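Local structure of 6-phospho-beta-d glycosidase (Streptococcus pyogenes, 5FOO) at residues Asn29-Asp32 with Tyr33-Glu36; Ile83-Glu87 with Gln88-Asn92. The protein probably hydrolyses 6-phosphorylated beta-glucosides, acting as a family 1 glycoside hydrolase that accommodates a glucose 6-phosphate-like ring in its active site. The protein carries 1 engineered substitution. One frame throughout, in Å; residues are numbered along the deposited sequence.

Contact 1. Residues Asn29-Asp32 with Tyr33-Glu36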
loop_
_atom_site.group_PDB
_atom_site.type_symbol
_atom_site.label_atom_id
_atom_site.label_comp_id
_atom_site.label_asym_id
_atom_site.label_seq_id
_atom_site.Cartn_x
_atom_site.Cartn_y
_atom_site.Cartn_z
ATOM N N ASN A 29 7.511 -13.992 7.652
ATOM C CA ASN A 29 6.648 -13.681 6.566
ATOM C C ASN A 29 7.208 -14.157 5.240
ATOM O O ASN A 29 8.291 -14.688 5.211
ATOM C CB ASN A 29 6.228 -12.184 6.598
ATOM C CG ASN A 29 7.351 -11.202 6.280
ATOM O OD1 ASN A 29 8.101 -11.349 5.337
ATOM N ND2 ASN A 29 7.368 -10.117 7.014
ATOM N N LEU A 30 6.481 -13.967 4.144
ATOM C CA LEU A 30 6.966 -14.450 2.846
ATOM C C LEU A 30 8.287 -13.851 2.518
ATOM O O LEU A 30 9.189 -14.593 2.092
ATOM C CB LEU A 30 6.014 -14.176 1.712
ATOM C CG LEU A 30 4.640 -14.780 1.872
ATOM C CD1 LEU A 30 3.793 -14.565 0.640
ATOM C CD2 LEU A 30 4.697 -16.263 2.226
ATOM N N PHE A 31 8.446 -12.539 2.701
ATOM C CA PHE A 31 9.747 -11.912 2.352
ATOM C C PHE A 31 10.952 -12.312 3.255
ATOM O O PHE A 31 12.062 -12.473 2.755
ATOM C CB PHE A 31 9.641 -10.399 2.262
ATOM C CG PHE A 31 9.327 -9.901 0.878
ATOM C CD1 PHE A 31 10.330 -9.801 -0.081
ATOM C CD2 PHE A 31 8.025 -9.491 0.542
ATOM C CE1 PHE A 31 10.033 -9.326 -1.354
ATOM C CE2 PHE A 31 7.715 -9.025 -0.720
ATOM C CZ PHE A 31 8.714 -8.944 -1.690
ATOM N N ASP A 32 10.711 -12.504 4.556
ATOM C CA ASP A 32 11.719 -12.973 5.453
ATOM C C ASP A 32 12.219 -14.331 4.946
ATOM O O ASP A 32 13.434 -14.586 4.962
ATOM C CB ASP A 32 11.208 -13.206 6.876
ATOM C CG ASP A 32 10.536 -11.994 7.497
ATOM O OD1 ASP A 32 11.032 -10.868 7.306
ATOM O OD2 ASP A 32 9.527 -12.198 8.223
ATOM N N TYR A 33 11.281 -15.198 4.562
ATOM C CA TYR A 33 11.610 -16.534 4.086
ATOM C C TYR A 33 12.432 -16.525 2.800
ATOM O O TYR A 33 13.478 -17.244 2.666
ATOM C CB TYR A 33 10.357 -17.358 3.830
ATOM C CG TYR A 33 10.680 -18.724 3.286
ATOM C CD1 TYR A 33 11.220 -19.699 4.128
ATOM C CD2 TYR A 33 10.392 -19.064 1.954
ATOM C CE1 TYR A 33 11.503 -20.971 3.649
ATOM C CE2 TYR A 33 10.656 -20.336 1.461
ATOM C CZ TYR A 33 11.232 -21.273 2.322
ATOM O OH TYR A 33 11.498 -22.511 1.886
ATOM N N TRP A 34 11.929 -15.722 1.869
ATOM C CA TRP A 34 12.577 -15.494 0.610
ATOM C C TRP A 34 14.012 -15.003 0.728
ATOM O O TRP A 34 14.904 -15.488 0.010
ATOM C CB TRP A 34 11.772 -14.525 -0.268
ATOM C CG TRP A 34 11.914 -14.767 -1.795
ATOM C CD1 TRP A 34 12.536 -15.813 -2.435
ATOM C CD2 TRP A 34 11.393 -13.932 -2.822
ATOM N NE1 TRP A 34 12.432 -15.656 -3.798
ATOM C CE2 TRP A 34 11.746 -14.503 -4.054
ATOM C CE3 TRP A 34 10.700 -12.709 -2.814
ATOM C CZ2 TRP A 34 11.386 -13.934 -5.265
ATOM C CZ3 TRP A 34 10.321 -12.145 -4.031
ATOM C CH2 TRP A 34 10.653 -12.756 -5.225
ATOM N N TYR A 35 14.245 -14.016 1.587
ATOM C CA TYR A 35 15.586 -13.589 1.852
ATOM C C TYR A 35 16.453 -14.711 2.462
ATOM O O TYR A 35 17.645 -14.808 2.128
ATOM C CB TYR A 35 15.641 -12.309 2.684
ATOM C CG TYR A 35 17.056 -11.882 2.961
ATOM C CD1 TYR A 35 17.771 -11.164 2.008
ATOM C CD2 TYR A 35 17.697 -12.274 4.124
ATOM C CE1 TYR A 35 19.099 -10.805 2.219
ATOM C CE2 TYR A 35 19.028 -11.948 4.369
ATOM C CZ TYR A 35 19.724 -11.225 3.413
ATOM O OH TYR A 35 21.010 -10.868 3.647
ATOM N N GLU A 36 15.902 -15.515 3.355
ATOM C CA GLU A 36 16.685 -16.638 3.931
ATOM C C GLU A 36 17.170 -17.623 2.851
ATOM O O GLU A 36 18.319 -18.073 2.881
ATOM C CB GLU A 36 15.911 -17.392 4.999
ATOM C CG GLU A 36 15.817 -16.657 6.330
ATOM C CD GLU A 36 15.084 -17.462 7.403
ATOM O OE1 GLU A 36 14.754 -18.653 7.204
ATOM O OE2 GLU A 36 14.747 -16.878 8.442
#

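Contact 2. Residues Ile83-Glu87 with Gln88-Asn92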
loop_
_atom_site.group_PDB
_atom_site.type_symbol
_atom_site.label_atom_id
_atom_site.label_comp_id
_atom_site.label_asym_id
_atom_site.label_seq_id
_atom_site.Cartn_x
_atom_site.Cartn_y
_atom_site.Cartn_z
ATOM N N ILE A 83 0.847 -12.749 16.371
ATOM C CA ILE A 83 0.212 -14.013 16.618
ATOM C C ILE A 83 1.185 -15.140 16.905
ATOM O O ILE A 83 2.221 -15.271 16.273
ATOM C CB ILE A 83 -0.736 -14.368 15.455
ATOM C CG1 ILE A 83 -1.848 -13.331 15.308
ATOM C CG2 ILE A 83 -1.329 -15.774 15.655
ATOM C CD1 ILE A 83 -2.717 -13.093 16.560
ATOM N N ASP A 84 0.846 -15.948 17.899
ATOM C CA ASP A 84 1.653 -17.060 18.306
ATOM C C ASP A 84 1.164 -18.282 17.497
ATOM O O ASP A 84 1.833 -18.714 16.572
ATOM C CB ASP A 84 1.544 -17.244 19.829
ATOM C CG ASP A 84 2.208 -18.543 20.337
ATOM O OD1 ASP A 84 2.858 -19.301 19.596
ATOM O OD2 ASP A 84 2.036 -18.837 21.508
ATOM N N ASP A 85 -0.045 -18.767 17.778
ATOM C CA ASP A 85 -0.570 -19.951 17.117
ATOM C C ASP A 85 -1.576 -19.366 16.118
ATOM O O ASP A 85 -2.557 -18.751 16.509
ATOM C CB ASP A 85 -1.192 -20.882 18.189
ATOM C CG ASP A 85 -2.044 -22.036 17.604
ATOM O OD1 ASP A 85 -2.334 -22.094 16.395
ATOM O OD2 ASP A 85 -2.478 -22.880 18.429
ATOM N N PHE A 86 -1.297 -19.520 14.835
ATOM C CA PHE A 86 -2.138 -18.990 13.779
ATOM C C PHE A 86 -3.540 -19.575 13.736
ATOM O O PHE A 86 -4.465 -18.874 13.368
ATOM C CB PHE A 86 -1.514 -19.192 12.405
ATOM C CG PHE A 86 -0.239 -18.456 12.194
ATOM C CD1 PHE A 86 -0.177 -17.090 12.327
ATOM C CD2 PHE A 86 0.891 -19.122 11.794
ATOM C CE1 PHE A 86 1.001 -16.411 12.120
ATOM C CE2 PHE A 86 2.080 -18.439 11.565
ATOM C CZ PHE A 86 2.133 -17.076 11.722
ATOM N N GLU A 87 -3.680 -20.852 14.079
ATOM C CA GLU A 87 -4.956 -21.558 13.957
ATOM C C GLU A 87 -5.902 -21.055 15.039
ATOM O O GLU A 87 -7.057 -21.029 14.847
ATOM C CB GLU A 87 -4.765 -23.080 14.169
ATOM C CG GLU A 87 -3.907 -23.778 13.136
ATOM C CD GLU A 87 -4.536 -23.778 11.734
ATOM O OE1 GLU A 87 -5.774 -23.656 11.531
ATOM O OE2 GLU A 87 -3.791 -23.940 10.804
ATOM N N GLN A 88 -5.395 -20.616 16.174
ATOM C CA GLN A 88 -6.246 -20.182 17.303
ATOM C C GLN A 88 -6.156 -18.684 17.499
ATOM O O GLN A 88 -6.778 -18.160 18.391
ATOM C CB GLN A 88 -5.783 -20.912 18.594
ATOM C CG GLN A 88 -6.260 -22.344 18.698
ATOM C CD GLN A 88 -7.726 -22.390 19.111
ATOM O OE1 GLN A 88 -8.067 -22.204 20.284
ATOM N NE2 GLN A 88 -8.602 -22.607 18.147
ATOM N N ALA A 89 -5.373 -17.994 16.676
ATOM C CA ALA A 89 -5.001 -16.609 16.910
ATOM C C ALA A 89 -4.689 -16.277 18.391
ATOM O O ALA A 89 -5.209 -15.286 18.945
ATOM C CB ALA A 89 -6.077 -15.702 16.359
ATOM N N THR A 90 -3.858 -17.092 19.043
ATOM C CA THR A 90 -3.328 -16.708 20.330
ATOM C C THR A 90 -2.253 -15.637 20.140
ATOM O O THR A 90 -1.719 -15.445 19.047
ATOM C CB THR A 90 -2.813 -17.889 21.088
ATOM O OG1 THR A 90 -1.867 -18.600 20.300
ATOM C CG2 THR A 90 -3.995 -18.830 21.395
ATOM N N ILE A 91 -1.986 -14.914 21.206
ATOM C CA ILE A 91 -1.175 -13.662 21.179
ATOM C C ILE A 91 0.270 -13.863 21.588
ATOM O O ILE A 91 0.550 -14.535 22.542
ATOM C CB ILE A 91 -1.805 -12.611 22.091
ATOM C CG1 ILE A 91 -3.211 -12.244 21.552
ATOM C CG2 ILE A 91 -0.943 -11.375 22.179
ATOM C CD1 ILE A 91 -4.031 -11.373 22.492
ATOM N N ASN A 92 1.210 -13.387 20.792
ATOM C CA ASN A 92 2.602 -13.389 21.222
ATOM C C ASN A 92 2.754 -12.211 22.186
ATOM O O ASN A 92 2.518 -11.054 21.790
ATOM C CB ASN A 92 3.539 -13.186 20.029
ATOM C CG ASN A 92 4.980 -13.076 20.461
ATOM O OD1 ASN A 92 5.432 -12.096 21.083
ATOM N ND2 ASN A 92 5.689 -14.103 20.177
HETATM O O HOH W 1 -0.793 -20.615 21.709
#

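Contact 1. Residues Asn29-Asp32 with Tyr33-Glu36
The first turns of helix 30-37 carry an N-terminal capping box, in which Asn29 and Asp32 bond reciprocally while four backbone bonds tie residues 29-32 to Tyr33-Glu36. The first of these joins Tyr33 N to Asn29 O at 3.1 Å. Trp34 N to Leu30 O, Tyr35 N to Phe31 O and Glu36 N to Asp32 O continue the helical pattern. In the cap, Asp32 N donates to Asn29 OD1 over 3.0 Å, from above the carbonyl plane. Asn29 N returns the bond to Asp32 OD2 at 2.8 Å, on the anti side of the carboxylate and tilted out of its plane. Asp32 can reach back because its CG sits beside its own backbone N (chi1 -55°). The same OD2 forms a salt bridge with Lys25, and Asn29 ND2 donates to Gln78, so both ends of the box are held by the surrounding chain. Glu36 is likewise drawn outward, to Arg22 and Arg28. On another side of the helix, Phe31 and Trp34 point the same way, their ring planes 49° apart. Phe31 also meets Trp424, a residue of the 6-phosphocyclophellitol pocket, which places Phe31 in the second shell around the ligand. Between the two neighbouring rings, Phe31 CE1 lies at the edge of the indole, 3.7 Å from Trp34 CE3.

Contact 2. Residues Ile83-Glu87 with Gln88-Asn92
The chain doubles back between Ile83 and Asn92, and a single beta bridge pairs Ile83 with Ile91, their CA atoms 4.8 Å apart. Asp84 N donates to Thr90 O over 2.9 Å. Nearer the bend, Thr90 N reaches Asp85 O in a longer and more bent bond of 3.3 Å. The Thr90 hydroxyl supplies a further link: a chi1 of 54° sets OG1 between the backbone N and the carbonyl carbon, where it accepts from Asp85 N at 3.1 Å. A water 2.7 Å from Thr90 OG1 also donates weakly to Asp84 OD2. The bend itself contains an Asx turn, in which Asp85 OD1 takes the N-H of Glu87, two residues on, at 3.0 Å. Gln88 N adds only weak bonds, to this OD1 and to Asp85 O. With Asp85 CG anti to the backbone N (chi1 168°), the carboxylate runs alongside the Gln88 side chain, and OD2 comes 3.8 Å from Gln88 CG; the carboxylate and amide planes are 55° apart. On the side facing helix 136-153, Ile83 CG2 packs 4.0 Å from Ala89 CA, and both residues also rest on that helix. The Glu87 carboxylate is held by Tyr130 and His137, while Asp84 OD1 and Asn92 ND2 both bond Gln26.

In the fold
Both contacts belong to the excursions that join early strands of the (beta/alpha)8 (TIM) barrel of glycoside hydrolase family 1. Contact 1 comes first along the chain, on helix 30-37 between strands 9-13 and 72-76; contact 2 follows in the loop from helix 79-82 to helix 93-108, before strand 112-116. Their centres are 20 Å apart and their nearest atoms about 7 Å, without touching. The segment just before helix 30-37 nonetheless links them: Lys25 and Arg28 serve contact 1, Gln26 and His27 contact 2. Contact 1 sets Phe31, about 8 Å from 6-phosphocyclophellitol, beside the pocket residue Trp424, whereas contact 2 shapes a surface connection between two helices.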